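Local coordinates for protein rRNA adenine N-6-methyltransferase (PDB 6NVM) that dimethylates a single adenine of 23S rRNA at N6 with S-adenosyl-L-methionine as methyl donor, which confers resistance to macrolide, lincosamide and streptogramin B antibiotics, at residues E235-L240 and A251-K256; R259-A264 and F289-Q294; A77-G82 and K106-K111. All coordinates share one frame; numbering follows the deposited sequence. Where two conformers were deposited one is given.

Contact 1: residues E235-L240 and A251-K256; sequences ESMVEL and ASLLRK
Leu240 of helix 228-243 packs against residues 251-256 and meets Ser252, Leu253 and Lys256. This is helix-helix packing in the all-helical C-terminal part of the Erm-type rRNA dimethylase, away from the cofactor site. Leu240 carries the largest share of the contact. Its CG is anti to the backbone N (chi1 171°), and CB already points at the other segment. CD2 does most of the touching. It lies 3.4 Å from the carbonyl O of Ser252 and 3.7 Å from CB of Lys256, and it also comes near CA of Leu253. The Leu240 methyl therefore sits on backbone and side-chain root together. The Ser252 hydroxyl takes no part in this; it is hydrogen-bonded to the backbone carbonyls of Val245 and Asn248, in the turn that joins the two helices.

Met237 lies one turn before Leu240 on the more buried side. Its CG is 4.1 Å from CD2 of Leu253, and the two side chains cross obliquely. In the modelled conformer the end of Met237 leads away to helix 282-292. There it packs on Trp285, Phe289 and Leu292, and Leu253 also touches Leu292. This side is thus part of a shared apolar core.

Lys256 is exposed and mixes apolar and polar contact. Its CB and CE lie against CD2 of Leu240, with CE 4.1 Å from that methyl. Bends at chi3 and chi4 turn the ammonium group to Ser236. In the modelled conformer of Ser236, NZ of Lys256 makes a weak hydrogen bond of 3.3 Å to its OG.

Contact 2: residues R259-A264 and F289-Q294; sequences RRRVEA and FERLDQ
Leu292 and Arg261 form the close part of this contact between helix 259-269 and the C-terminal end of helix 282-292. Leu292 is buried. Its CD2 lies 3.7 Å from the carbonyl O of Arg261 and 4.0 Å from CA of Val262, so the methyl rests on the backbone of the other helix. CG2 of Val262 adds a looser apolar touch to the same methyl. Arg261 comes the other way. Its CD passes 3.1 Å from the carbonyl O of Leu292. A bend at chi3 (-57°) then turns NE toward the end of helix 282-292. NH1 of Arg261 donates to the O of Leu292 at 3.2 Å. The bond is bent (N-H...O 139°), and the oxygen is tilted 29° from the guanidinium plane. The carbonyl O of Gln294 sits over the centre of one guanidinium face, 3.6 Å from CZ of Arg261.

The outer side is looser and made of partly exposed groups. The Arg291 guanidinium lays one face over CB of Ala264, with NH2 3.6 Å from that CB. NH1 of Arg291 is 3.5 Å from CG of Arg261. It stays 4.8 Å from NE of Arg261; the like charges would, if anything, disfavour a closer approach.

Arg291 also touches Ala265 and His268, further along helix 259-269. Val262 packs on Gln250 and Tyr257. The contact lies among helices 228-243, 249-254, 259-269 and 282-292.

Contact 3: residues A77-G82 and K106-K111; sequences AGPGEG and KSLREK
Pro79 and Leu108 supply the apolar part of this contact, which joins the loop after strand 73-77 to helix 102-111. The loop has the glycine-rich form of the first sequence motif of Rossmann-like, class I methyltransferases. It includes Gly78, a predicted S-adenosyl-L-methionine site. The side chains of Pro79 and Leu108 cross at about a right angle, with CG of Pro79 3.7 Å from CD2 of Leu108. CG of Leu108, anti to the backbone N (chi1 -177°), heads toward the loop. The other methyl, CD1, turns to the loop backbone. It lies 3.7 Å from the carbonyl O of Gly80 and 4.0 Å from CA of Gly82. Pro79 and Leu108 both touch Ser97 of strand 94-98 as well.

Backbone shape sets up this packing. A type II' beta turn runs from Pro79 to Gly82, closed by a hydrogen bond from the N of Gly82 to the O of Pro79. Gly80 and Gly82 both have positive phi. At Gly82 a CB would run into CD1 of Leu108. It would also be jammed against the carbonyl O of Glu81, which by itself calls for glycine. Gly82 is also the N-cap residue of helix 83-89.

The polar part is carried by Lys111. In its modelled conformer NZ donates to the carbonyl O of Glu81 at 2.8 Å, in the carbonyl plane and on a lone pair. NZ also forms a salt bridge with OE1 of Glu81 at 3.2 Å. CB of Glu81 points away overall; the bend at chi2 (-69°) brings CD back toward Lys111. CE of Lys111 lies 3.3 Å from the same carbonyl O.

In this conformer one ammonium group holds both the backbone and the side chain of Glu81. The Arg54 side chain also touches Glu81. The salt bridge probably partly offsets the charge of Glu81, beside a loop predicted to bind the cofactor.

Overall arrangement
Contact 3 comes first along the chain and closes before contact 1 opens; contact 2 follows. Contact 3 belongs to the Rossmann-like part, beside strands 73-77 and 94-98 of the seven-stranded mixed sheet. Contacts 1 and 2 lie in the helical C-terminal part, on the opposite side of the chain's centre. Their centres are about 11 Å apart and they touch. Helices 228-243, 249-254, 259-269 and 282-292 share one core there. The centre of contact 3 is about 47 Å from that of contact 1 and about 53 Å from that of contact 2. The loop predicted to bind the cofactor therefore has no direct contact with the helical packing of contacts 1 and 2.

Contact 1: residues E235-L240 and A251-K256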
ATOM      1  N   GLU A 235      -6.383   5.146 -16.660  0.69 36.07           N
ATOM      2  CA  GLU A 235      -4.945   4.954 -16.502  0.69 38.33           C
ATOM      3  C   GLU A 235      -4.169   5.709 -17.573  0.69 39.77           C
ATOM      4  O   GLU A 235      -3.113   6.289 -17.293  0.69 40.50           O
ATOM      5  CB  GLU A 235      -4.621   3.458 -16.540  0.69 38.45           C
ATOM      6  CG  GLU A 235      -5.174   2.696 -15.333  0.69 36.72           C
ATOM      7  CD  GLU A 235      -5.258   1.190 -15.548  0.69 39.37           C
ATOM      8  OE1 GLU A 235      -5.188   0.734 -16.713  0.69 42.10           O
ATOM      9  OE2 GLU A 235      -5.405   0.457 -14.545  0.69 40.22           O
ATOM     10  N   SER A 236      -4.685   5.730 -18.802  0.69 39.55           N
ATOM     11  CA  SER A 236      -4.022   6.469 -19.870  0.69 41.09           C
ATOM     12  C   SER A 236      -4.020   7.968 -19.588  0.69 39.75           C
ATOM     13  O   SER A 236      -3.036   8.658 -19.876  0.69 39.61           O
ATOM     14  CB  SER A 236      -4.701   6.171 -21.206  0.69 44.37           C
ATOM     15  OG  SER A 236      -4.101   6.905 -22.255  0.69 48.31           O
ATOM     16  N   MET A 237      -5.114   8.491 -19.030  0.69 38.34           N
ATOM     17  CA  MET A 237      -5.174   9.911 -18.696  0.69 38.10           C
ATOM     18  C   MET A 237      -4.164  10.265 -17.611  0.69 38.24           C
ATOM     19  O   MET A 237      -3.485  11.296 -17.700  0.69 37.93           O
ATOM     20  CB  MET A 237      -6.587  10.285 -18.245  0.69 36.12           C
ATOM     21  CG  MET A 237      -6.743  11.731 -17.751  0.69 36.75           C
ATOM     22  SD  MET A 237      -8.154  11.959 -16.655  0.69 35.07           S
ATOM     23  CE  MET A 237      -7.613  11.055 -15.197  0.69 35.10           C
ATOM     24  N   VAL A 238      -4.070   9.440 -16.567  1.00 37.27           N
ATOM     25  CA  VAL A 238      -3.134   9.714 -15.481  1.00 38.10           C
ATOM     26  C   VAL A 238      -1.703   9.664 -15.997  1.00 42.44           C
ATOM     27  O   VAL A 238      -0.893  10.555 -15.713  1.00 46.25           O
ATOM     28  CB  VAL A 238      -3.359   8.727 -14.322  1.00 36.47           C
ATOM     29  CG1 VAL A 238      -2.299   8.910 -13.246  1.00 39.36           C
ATOM     30  CG2 VAL A 238      -4.751   8.928 -13.729  1.00 35.23           C
ATOM     31  N   GLU A 239      -1.375   8.622 -16.765  1.00 41.84           N
ATOM     32  CA  GLU A 239      -0.056   8.533 -17.385  1.00 47.25           C
ATOM     33  C   GLU A 239       0.259   9.795 -18.177  1.00 47.58           C
ATOM     34  O   GLU A 239       1.325  10.397 -18.015  1.00 50.07           O
ATOM     35  CB  GLU A 239       0.014   7.308 -18.298  1.00 55.80           C
ATOM     36  CG  GLU A 239       0.014   5.975 -17.573  1.00 65.37           C
ATOM     37  CD  GLU A 239       1.357   5.641 -16.947  1.00 73.48           C
ATOM     38  OE1 GLU A 239       2.227   6.536 -16.867  1.00 76.36           O
ATOM     39  OE2 GLU A 239       1.545   4.474 -16.541  1.00 75.69           O
ATOM     40  N   LEU A 240      -0.672  10.208 -19.036  1.00 43.35           N
ATOM     41  CA  LEU A 240      -0.451  11.368 -19.891  1.00 42.43           C
ATOM     42  C   LEU A 240      -0.100  12.607 -19.077  1.00 41.04           C
ATOM     43  O   LEU A 240       0.807  13.364 -19.441  1.00 40.52           O
ATOM     44  CB  LEU A 240      -1.697  11.621 -20.741  1.00 44.80           C
ATOM     45  CG  LEU A 240      -1.738  12.918 -21.546  1.00 50.50           C
ATOM     46  CD1 LEU A 240      -0.575  12.984 -22.523  1.00 55.25           C
ATOM     47  CD2 LEU A 240      -3.072  13.025 -22.272  1.00 51.02           C
ATOM     48  N   ALA A 251      -2.149  21.637 -20.771  1.00 45.15           N
ATOM     49  CA  ALA A 251      -1.457  21.395 -22.032  1.00 52.66           C
ATOM     50  C   ALA A 251      -1.332  19.903 -22.310  1.00 51.36           C
ATOM     51  O   ALA A 251      -1.496  19.461 -23.453  1.00 51.90           O
ATOM     52  CB  ALA A 251      -0.079  22.054 -22.004  1.00 55.53           C
ATOM     53  N   SER A 252      -1.048  19.111 -21.274  1.00 49.22           N
ATOM     54  CA  SER A 252      -0.971  17.664 -21.445  1.00 46.86           C
ATOM     55  C   SER A 252      -2.305  17.102 -21.922  1.00 47.10           C
ATOM     56  O   SER A 252      -2.359  16.324 -22.882  1.00 46.73           O
ATOM     57  CB  SER A 252      -0.549  17.009 -20.132  1.00 47.25           C
ATOM     58  OG  SER A 252       0.629  17.607 -19.629  1.00 49.12           O
ATOM     59  N   LEU A 253      -3.401  17.494 -21.264  1.00 46.90           N
ATOM     60  CA  LEU A 253      -4.713  16.982 -21.649  1.00 45.32           C
ATOM     61  C   LEU A 253      -5.081  17.376 -23.073  1.00 47.77           C
ATOM     62  O   LEU A 253      -5.778  16.625 -23.763  1.00 47.24           O
ATOM     63  CB  LEU A 253      -5.777  17.485 -20.677  1.00 37.27           C
ATOM     64  CG  LEU A 253      -5.654  16.921 -19.263  1.00 32.17           C
ATOM     65  CD1 LEU A 253      -6.583  17.677 -18.315  1.00 33.91           C
ATOM     66  CD2 LEU A 253      -5.961  15.432 -19.262  1.00 31.97           C
ATOM     67  N   LEU A 254      -4.637  18.550 -23.526  1.00 48.25           N
ATOM     68  CA  LEU A 254      -4.963  18.996 -24.875  1.00 54.68           C
ATOM     69  C   LEU A 254      -4.335  18.112 -25.945  1.00 56.73           C
ATOM     70  O   LEU A 254      -4.803  18.122 -27.089  1.00 56.48           O
ATOM     71  CB  LEU A 254      -4.517  20.445 -25.065  1.00 58.01           C
ATOM     72  CG  LEU A 254      -5.326  21.482 -24.280  1.00 57.48           C
ATOM     73  CD1 LEU A 254      -4.600  22.816 -24.249  1.00 57.44           C
ATOM     74  CD2 LEU A 254      -6.716  21.648 -24.872  1.00 56.22           C
ATOM     75  N   ARG A 255      -3.290  17.353 -25.604  1.00 55.55           N
ATOM     76  CA  ARG A 255      -2.701  16.420 -26.559  1.00 59.80           C
ATOM     77  C   ARG A 255      -3.649  15.281 -26.909  1.00 58.00           C
ATOM     78  O   ARG A 255      -3.450  14.620 -27.932  1.00 59.45           O
ATOM     79  CB  ARG A 255      -1.401  15.827 -26.007  1.00 67.25           C
ATOM     80  CG  ARG A 255      -0.447  16.819 -25.354  1.00 77.75           C
ATOM     81  CD  ARG A 255      -0.023  17.924 -26.298  1.00 92.17           C
ATOM     82  NE  ARG A 255       1.345  18.360 -26.027  1.00105.59           N
ATOM     83  CZ  ARG A 255       1.861  19.521 -26.419  1.00116.98           C
ATOM     84  NH1 ARG A 255       1.124  20.390 -27.098  1.00120.73           N
ATOM     85  NH2 ARG A 255       3.119  19.818 -26.123  1.00121.63           N
ATOM     86  N   LYS A 256      -4.665  15.034 -26.081  1.00 56.48           N
ATOM     87  CA  LYS A 256      -5.588  13.924 -26.284  1.00 55.95           C
ATOM     88  C   LYS A 256      -7.053  14.332 -26.322  1.00 56.38           C
ATOM     89  O   LYS A 256      -7.855  13.603 -26.920  1.00 56.96           O
ATOM     90  CB  LYS A 256      -5.404  12.870 -25.179  1.00 55.84           C
ATOM     91  CG  LYS A 256      -6.305  11.643 -25.306  1.00 59.03           C
ATOM     92  CD  LYS A 256      -6.248  10.768 -24.063  1.00 61.35           C
ATOM     93  CE  LYS A 256      -4.997   9.902 -24.011  1.00 65.40           C
ATOM     94  NZ  LYS A 256      -5.147   8.656 -24.811  1.00 67.94           N
TER

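Contact 2: residues R259-A264 and F289-Q294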
ATOM      1  N   ARG A 259     -10.266  21.089 -26.561  1.00 52.75           N
ATOM      2  CA  ARG A 259     -10.119  22.196 -25.621  1.00 55.23           C
ATOM      3  C   ARG A 259     -11.389  22.410 -24.804  1.00 47.89           C
ATOM      4  O   ARG A 259     -11.331  22.551 -23.577  1.00 43.22           O
ATOM      5  CB  ARG A 259      -9.752  23.473 -26.377  1.00 67.59           C
ATOM      6  CG  ARG A 259      -9.512  24.674 -25.472  1.00 79.26           C
ATOM      7  CD  ARG A 259      -9.126  25.911 -26.266  1.00 91.79           C
ATOM      8  NE  ARG A 259     -10.167  26.295 -27.217  1.00101.99           N
ATOM      9  CZ  ARG A 259     -11.257  26.990 -26.904  1.00107.18           C
ATOM     10  NH1 ARG A 259     -11.468  27.387 -25.654  1.00105.93           N
ATOM     11  NH2 ARG A 259     -12.143  27.288 -27.844  1.00111.28           N
ATOM     12  N   ARG A 260     -12.546  22.457 -25.470  1.00 49.27           N
ATOM     13  CA  ARG A 260     -13.797  22.716 -24.764  1.00 53.35           C
ATOM     14  C   ARG A 260     -14.025  21.694 -23.659  1.00 46.09           C
ATOM     15  O   ARG A 260     -14.461  22.044 -22.555  1.00 44.61           O
ATOM     16  CB  ARG A 260     -14.972  22.705 -25.744  1.00 69.71           C
ATOM     17  CG  ARG A 260     -14.947  23.813 -26.790  1.00 86.85           C
ATOM     18  CD  ARG A 260     -15.217  25.176 -26.175  1.00101.07           C
ATOM     19  NE  ARG A 260     -15.142  26.249 -27.167  1.00114.90           N
ATOM     20  CZ  ARG A 260     -16.187  26.806 -27.775  1.00125.44           C
ATOM     21  NH1 ARG A 260     -17.425  26.411 -27.505  1.00126.92           N
ATOM     22  NH2 ARG A 260     -15.991  27.774 -28.661  1.00131.41           N
ATOM     23  N   ARG A 261     -13.739  20.422 -23.939  1.00 45.89           N
ATOM     24  CA  ARG A 261     -13.970  19.378 -22.948  1.00 45.40           C
ATOM     25  C   ARG A 261     -12.932  19.428 -21.836  1.00 40.65           C
ATOM     26  O   ARG A 261     -13.249  19.112 -20.685  1.00 37.74           O
ATOM     27  CB  ARG A 261     -13.960  18.004 -23.618  1.00 48.59           C
ATOM     28  CG  ARG A 261     -14.483  16.892 -22.726  1.00 55.57           C
ATOM     29  CD  ARG A 261     -14.265  15.529 -23.353  1.00 64.19           C
ATOM     30  NE  ARG A 261     -14.883  15.422 -24.670  1.00 73.93           N
ATOM     31  CZ  ARG A 261     -14.730  14.382 -25.483  1.00 83.10           C
ATOM     32  NH1 ARG A 261     -13.976  13.354 -25.118  1.00 84.17           N
ATOM     33  NH2 ARG A 261     -15.330  14.371 -26.665  1.00 88.37           N
ATOM     34  N   VAL A 262     -11.695  19.810 -22.161  1.00 42.49           N
ATOM     35  CA  VAL A 262     -10.647  19.920 -21.148  1.00 40.96           C
ATOM     36  C   VAL A 262     -11.001  21.004 -20.138  1.00 37.01           C
ATOM     37  O   VAL A 262     -10.893  20.806 -18.922  1.00 33.31           O
ATOM     38  CB  VAL A 262      -9.287  20.195 -21.818  1.00 40.25           C
ATOM     39  CG1 VAL A 262      -8.237  20.607 -20.783  1.00 40.92           C
ATOM     40  CG2 VAL A 262      -8.820  18.967 -22.582  1.00 42.24           C
ATOM     41  N   GLU A 263     -11.412  22.176 -20.629  0.56 36.78           N
ATOM     42  CA  GLU A 263     -11.799  23.257 -19.729  0.56 35.83           C
ATOM     43  C   GLU A 263     -12.965  22.836 -18.846  0.56 33.05           C
ATOM     44  O   GLU A 263     -12.955  23.079 -17.633  0.56 31.16           O
ATOM     45  CB  GLU A 263     -12.154  24.515 -20.531  0.56 40.70           C
ATOM     46  CG  GLU A 263     -12.625  25.684 -19.658  0.56 43.54           C
ATOM     47  CD  GLU A 263     -12.822  26.982 -20.427  0.56 52.45           C
ATOM     48  OE1 GLU A 263     -12.469  27.031 -21.625  0.56 56.10           O
ATOM     49  OE2 GLU A 263     -13.326  27.958 -19.826  0.56 50.11           O
ATOM     50  N   ALA A 264     -13.973  22.188 -19.433  1.00 35.86           N
ATOM     51  CA  ALA A 264     -15.123  21.744 -18.651  1.00 39.59           C
ATOM     52  C   ALA A 264     -14.714  20.719 -17.598  1.00 32.92           C
ATOM     53  O   ALA A 264     -15.261  20.706 -16.487  1.00 32.00           O
ATOM     54  CB  ALA A 264     -16.191  21.158 -19.576  1.00 43.94           C
ATOM     55  N   PHE A 289     -11.648  12.670 -14.906  1.00 30.27           N
ATOM     56  CA  PHE A 289     -11.872  11.616 -15.890  1.00 29.72           C
ATOM     57  C   PHE A 289     -13.350  11.486 -16.220  1.00 31.42           C
ATOM     58  O   PHE A 289     -13.720  11.300 -17.383  1.00 33.91           O
ATOM     59  CB  PHE A 289     -11.326  10.283 -15.377  1.00 29.99           C
ATOM     60  CG  PHE A 289     -11.631   9.129 -16.292  1.00 30.75           C
ATOM     61  CD1 PHE A 289     -10.981   9.010 -17.506  1.00 31.38           C
ATOM     62  CD2 PHE A 289     -12.585   8.184 -15.949  1.00 29.51           C
ATOM     63  CE1 PHE A 289     -11.267   7.966 -18.362  1.00 34.10           C
ATOM     64  CE2 PHE A 289     -12.877   7.133 -16.802  1.00 32.28           C
ATOM     65  CZ  PHE A 289     -12.219   7.026 -18.011  1.00 34.40           C
ATOM     66  N   GLU A 290     -14.205  11.578 -15.200  1.00 31.94           N
ATOM     67  CA  GLU A 290     -15.645  11.488 -15.406  1.00 36.78           C
ATOM     68  C   GLU A 290     -16.102  12.439 -16.504  1.00 37.80           C
ATOM     69  O   GLU A 290     -16.810  12.041 -17.433  1.00 40.30           O
ATOM     70  CB  GLU A 290     -16.352  11.794 -14.088  1.00 39.81           C
ATOM     71  CG  GLU A 290     -17.867  11.763 -14.142  1.00 45.82           C
ATOM     72  CD  GLU A 290     -18.491  12.083 -12.790  1.00 49.16           C
ATOM     73  OE1 GLU A 290     -18.001  13.014 -12.103  1.00 47.03           O
ATOM     74  OE2 GLU A 290     -19.460  11.392 -12.411  1.00 50.41           O
ATOM     75  N   ARG A 291     -15.701  13.707 -16.413  1.00 33.91           N
ATOM     76  CA  ARG A 291     -16.139  14.682 -17.404  1.00 35.02           C
ATOM     77  C   ARG A 291     -15.429  14.477 -18.734  1.00 37.82           C
ATOM     78  O   ARG A 291     -16.038  14.630 -19.800  1.00 39.64           O
ATOM     79  CB  ARG A 291     -15.909  16.104 -16.886  1.00 37.33           C
ATOM     80  CG  ARG A 291     -16.386  17.199 -17.841  1.00 42.05           C
ATOM     81  CD  ARG A 291     -17.872  17.054 -18.187  1.00 46.72           C
ATOM     82  NE  ARG A 291     -18.316  18.083 -19.124  1.00 51.31           N
ATOM     83  CZ  ARG A 291     -18.159  18.017 -20.444  1.00 56.85           C
ATOM     84  NH1 ARG A 291     -17.566  16.966 -21.000  1.00 57.24           N
ATOM     85  NH2 ARG A 291     -18.595  19.007 -21.213  1.00 60.39           N
ATOM     86  N   LEU A 292     -14.139  14.133 -18.703  1.00 34.38           N
ATOM     87  CA  LEU A 292     -13.425  13.918 -19.956  1.00 36.60           C
ATOM     88  C   LEU A 292     -13.971  12.722 -20.718  1.00 38.75           C
ATOM     89  O   LEU A 292     -13.971  12.725 -21.953  1.00 37.87           O
ATOM     90  CB  LEU A 292     -11.935  13.720 -19.699  1.00 36.45           C
ATOM     91  CG  LEU A 292     -11.142  14.980 -19.358  1.00 39.47           C
ATOM     92  CD1 LEU A 292      -9.718  14.601 -19.075  1.00 42.95           C
ATOM     93  CD2 LEU A 292     -11.201  15.998 -20.491  1.00 38.43           C
ATOM     94  N   ASP A 293     -14.440  11.701 -20.007  1.00 40.60           N
ATOM     95  CA  ASP A 293     -14.843  10.454 -20.639  1.00 44.02           C
ATOM     96  C   ASP A 293     -16.256  10.496 -21.204  1.00 54.02           C
ATOM     97  O   ASP A 293     -16.737   9.468 -21.696  1.00 55.44           O
ATOM     98  CB  ASP A 293     -14.720   9.304 -19.640  1.00 38.44           C
ATOM     99  CG  ASP A 293     -14.564   7.962 -20.318  1.00 39.38           C
ATOM    100  OD1 ASP A 293     -13.778   7.876 -21.286  1.00 40.72           O
ATOM    101  OD2 ASP A 293     -15.199   6.986 -19.862  1.00 40.33           O
ATOM    102  N   GLN A 294     -16.929  11.641 -21.143  1.00 59.23           N
ATOM    103  CA  GLN A 294     -18.259  11.770 -21.729  1.00 68.97           C
ATOM    104  C   GLN A 294     -18.172  12.007 -23.233  1.00 76.38           C
ATOM    105  O   GLN A 294     -17.515  12.945 -23.683  1.00 80.48           O
ATOM    106  CB  GLN A 294     -19.034  12.906 -21.064  1.00 68.90           C
ATOM    107  CG  GLN A 294     -19.415  12.638 -19.620  1.00 67.43           C
ATOM    108  CD  GLN A 294     -20.292  13.734 -19.041  1.00 67.79           C
ATOM    109  OE1 GLN A 294     -20.672  14.675 -19.741  1.00 67.51           O
ATOM    110  NE2 GLN A 294     -20.614  13.618 -17.756  1.00 67.19           N
TER

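Contact 3: residues A77-G82 and K106-K111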
ATOM      1  N   ALA A  77       5.843 -10.782   6.363  1.00 27.90           N
ATOM      2  CA  ALA A  77       7.233 -10.625   5.966  1.00 29.64           C
ATOM      3  C   ALA A  77       7.942  -9.746   6.986  1.00 30.30           C
ATOM      4  O   ALA A  77       7.320  -8.895   7.633  1.00 32.24           O
ATOM      5  CB  ALA A  77       7.351 -10.011   4.557  1.00 32.83           C
ATOM      6  N   GLY A  78       9.250  -9.952   7.124  1.00 33.10           N
ATOM      7  CA  GLY A  78      10.025  -9.289   8.154  1.00 34.82           C
ATOM      8  C   GLY A  78       9.492  -9.553   9.552  1.00 34.03           C
ATOM      9  O   GLY A  78       9.218  -8.625  10.323  1.00 36.15           O
ATOM     10  N   PRO A  79       9.338 -10.832   9.912  1.00 34.44           N
ATOM     11  CA  PRO A  79       8.752 -11.154  11.225  1.00 32.51           C
ATOM     12  C   PRO A  79       9.630 -10.791  12.409  1.00 37.73           C
ATOM     13  O   PRO A  79       9.096 -10.589  13.510  1.00 36.51           O
ATOM     14  CB  PRO A  79       8.527 -12.669  11.150  1.00 32.93           C
ATOM     15  CG  PRO A  79       9.510 -13.156  10.132  1.00 36.48           C
ATOM     16  CD  PRO A  79       9.619 -12.044   9.119  1.00 34.51           C
ATOM     17  N   GLY A  80      10.947 -10.712  12.229  1.00 34.80           N
ATOM     18  CA  GLY A  80      11.807 -10.309  13.328  1.00 37.77           C
ATOM     19  C   GLY A  80      11.650 -11.243  14.514  1.00 38.27           C
ATOM     20  O   GLY A  80      11.771 -12.466  14.388  1.00 38.72           O
ATOM     21  N   GLU A  81      11.364 -10.662  15.684  1.00 40.01           N
ATOM     22  CA  GLU A  81      11.310 -11.425  16.927  1.00 46.17           C
ATOM     23  C   GLU A  81      10.047 -12.266  17.058  1.00 38.14           C
ATOM     24  O   GLU A  81      10.010 -13.179  17.891  1.00 38.33           O
ATOM     25  CB  GLU A  81      11.409 -10.479  18.130  1.00 59.25           C
ATOM     26  CG  GLU A  81      12.647  -9.590  18.133  1.00 72.84           C
ATOM     27  CD  GLU A  81      13.928 -10.365  18.362  1.00 83.23           C
ATOM     28  OE1 GLU A  81      13.854 -11.581  18.634  1.00 86.64           O
ATOM     29  OE2 GLU A  81      15.014  -9.755  18.270  1.00 87.77           O
ATOM     30  N   GLY A  82       9.010 -11.971  16.282  1.00 32.34           N
ATOM     31  CA  GLY A  82       7.813 -12.781  16.276  1.00 29.97           C
ATOM     32  C   GLY A  82       6.741 -12.403  17.281  1.00 31.12           C
ATOM     33  O   GLY A  82       5.741 -13.120  17.379  1.00 29.82           O
ATOM     34  N   LYS A 106      14.799 -21.097  11.651  1.00 31.31           N
ATOM     35  CA  LYS A 106      14.712 -22.214  12.588  1.00 38.33           C
ATOM     36  C   LYS A 106      14.426 -21.736  14.008  1.00 35.49           C
ATOM     37  O   LYS A 106      13.578 -22.308  14.703  1.00 33.46           O
ATOM     38  CB  LYS A 106      16.005 -23.031  12.550  1.00 47.43           C
ATOM     39  CG  LYS A 106      16.158 -23.885  11.298  1.00 60.55           C
ATOM     40  CD  LYS A 106      17.396 -24.769  11.370  1.00 74.39           C
ATOM     41  CE  LYS A 106      18.625 -24.066  10.814  1.00 84.33           C
ATOM     42  NZ  LYS A 106      18.573 -23.937   9.329  1.00 87.97           N
ATOM     43  N   SER A 107      15.115 -20.687  14.462  1.00 37.96           N
ATOM     44  CA  SER A 107      14.882 -20.227  15.829  1.00 40.90           C
ATOM     45  C   SER A 107      13.492 -19.619  15.969  1.00 37.19           C
ATOM     46  O   SER A 107      12.823 -19.812  16.992  1.00 31.88           O
ATOM     47  CB  SER A 107      15.960 -19.227  16.248  1.00 45.78           C
ATOM     48  OG  SER A 107      15.773 -17.978  15.620  1.00 51.90           O
ATOM     49  N   LEU A 108      13.035 -18.890  14.946  1.00 33.39           N
ATOM     50  CA  LEU A 108      11.682 -18.348  14.977  1.00 32.40           C
ATOM     51  C   LEU A 108      10.654 -19.470  15.026  1.00 30.43           C
ATOM     52  O   LEU A 108       9.697 -19.420  15.809  1.00 29.05           O
ATOM     53  CB  LEU A 108      11.451 -17.460  13.751  1.00 31.80           C
ATOM     54  CG  LEU A 108      10.098 -16.758  13.662  1.00 32.09           C
ATOM     55  CD1 LEU A 108       9.974 -15.721  14.763  1.00 35.53           C
ATOM     56  CD2 LEU A 108       9.918 -16.108  12.288  1.00 33.45           C
ATOM     57  N   ARG A 109      10.841 -20.493  14.195  1.00 29.66           N
ATOM     58  CA  ARG A 109       9.925 -21.627  14.185  1.00 31.90           C
ATOM     59  C   ARG A 109       9.811 -22.251  15.573  1.00 32.81           C
ATOM     60  O   ARG A 109       8.703 -22.524  16.051  1.00 36.03           O
ATOM     61  CB  ARG A 109      10.402 -22.648  13.150  1.00 31.77           C
ATOM     62  CG  ARG A 109       9.481 -23.832  12.935  1.00 37.97           C
ATOM     63  CD  ARG A 109       9.971 -24.711  11.777  1.00 38.31           C
ATOM     64  NE  ARG A 109       9.914 -24.008  10.487  1.00 34.86           N
ATOM     65  CZ  ARG A 109      10.911 -23.926   9.611  1.00 32.21           C
ATOM     66  NH1 ARG A 109      12.077 -24.515   9.843  1.00 31.25           N
ATOM     67  NH2 ARG A 109      10.737 -23.257   8.473  1.00 33.36           N
ATOM     68  N   GLU A 110      10.941 -22.443  16.257  1.00 33.51           N
ATOM     69  CA  GLU A 110      10.902 -23.016  17.602  1.00 33.75           C
ATOM     70  C   GLU A 110      10.274 -22.048  18.598  1.00 34.70           C
ATOM     71  O   GLU A 110       9.481 -22.457  19.456  1.00 33.81           O
ATOM     72  CB  GLU A 110      12.314 -23.403  18.049  1.00 39.46           C
ATOM     73  CG  GLU A 110      12.381 -24.093  19.413  1.00 56.52           C
ATOM     74  CD  GLU A 110      11.605 -25.404  19.457  1.00 67.16           C
ATOM     75  OE1 GLU A 110      11.468 -26.057  18.398  1.00 68.71           O
ATOM     76  OE2 GLU A 110      11.126 -25.776  20.554  1.00 70.68           O
ATOM     77  N   LYS A 111      10.621 -20.759  18.511  0.64 35.68           N
ATOM     78  CA  LYS A 111      10.047 -19.771  19.422  0.64 37.48           C
ATOM     79  C   LYS A 111       8.525 -19.759  19.352  0.64 35.32           C
ATOM     80  O   LYS A 111       7.852 -19.558  20.370  0.64 35.10           O
ATOM     81  CB  LYS A 111      10.591 -18.378  19.103  0.64 40.31           C
ATOM     82  CG  LYS A 111      11.933 -18.068  19.731  0.64 44.05           C
ATOM     83  CD  LYS A 111      12.529 -16.771  19.193  0.64 48.32           C
ATOM     84  CE  LYS A 111      11.626 -15.580  19.461  0.64 50.18           C
ATOM     85  NZ  LYS A 111      12.264 -14.286  19.083  0.64 51.02           N
TER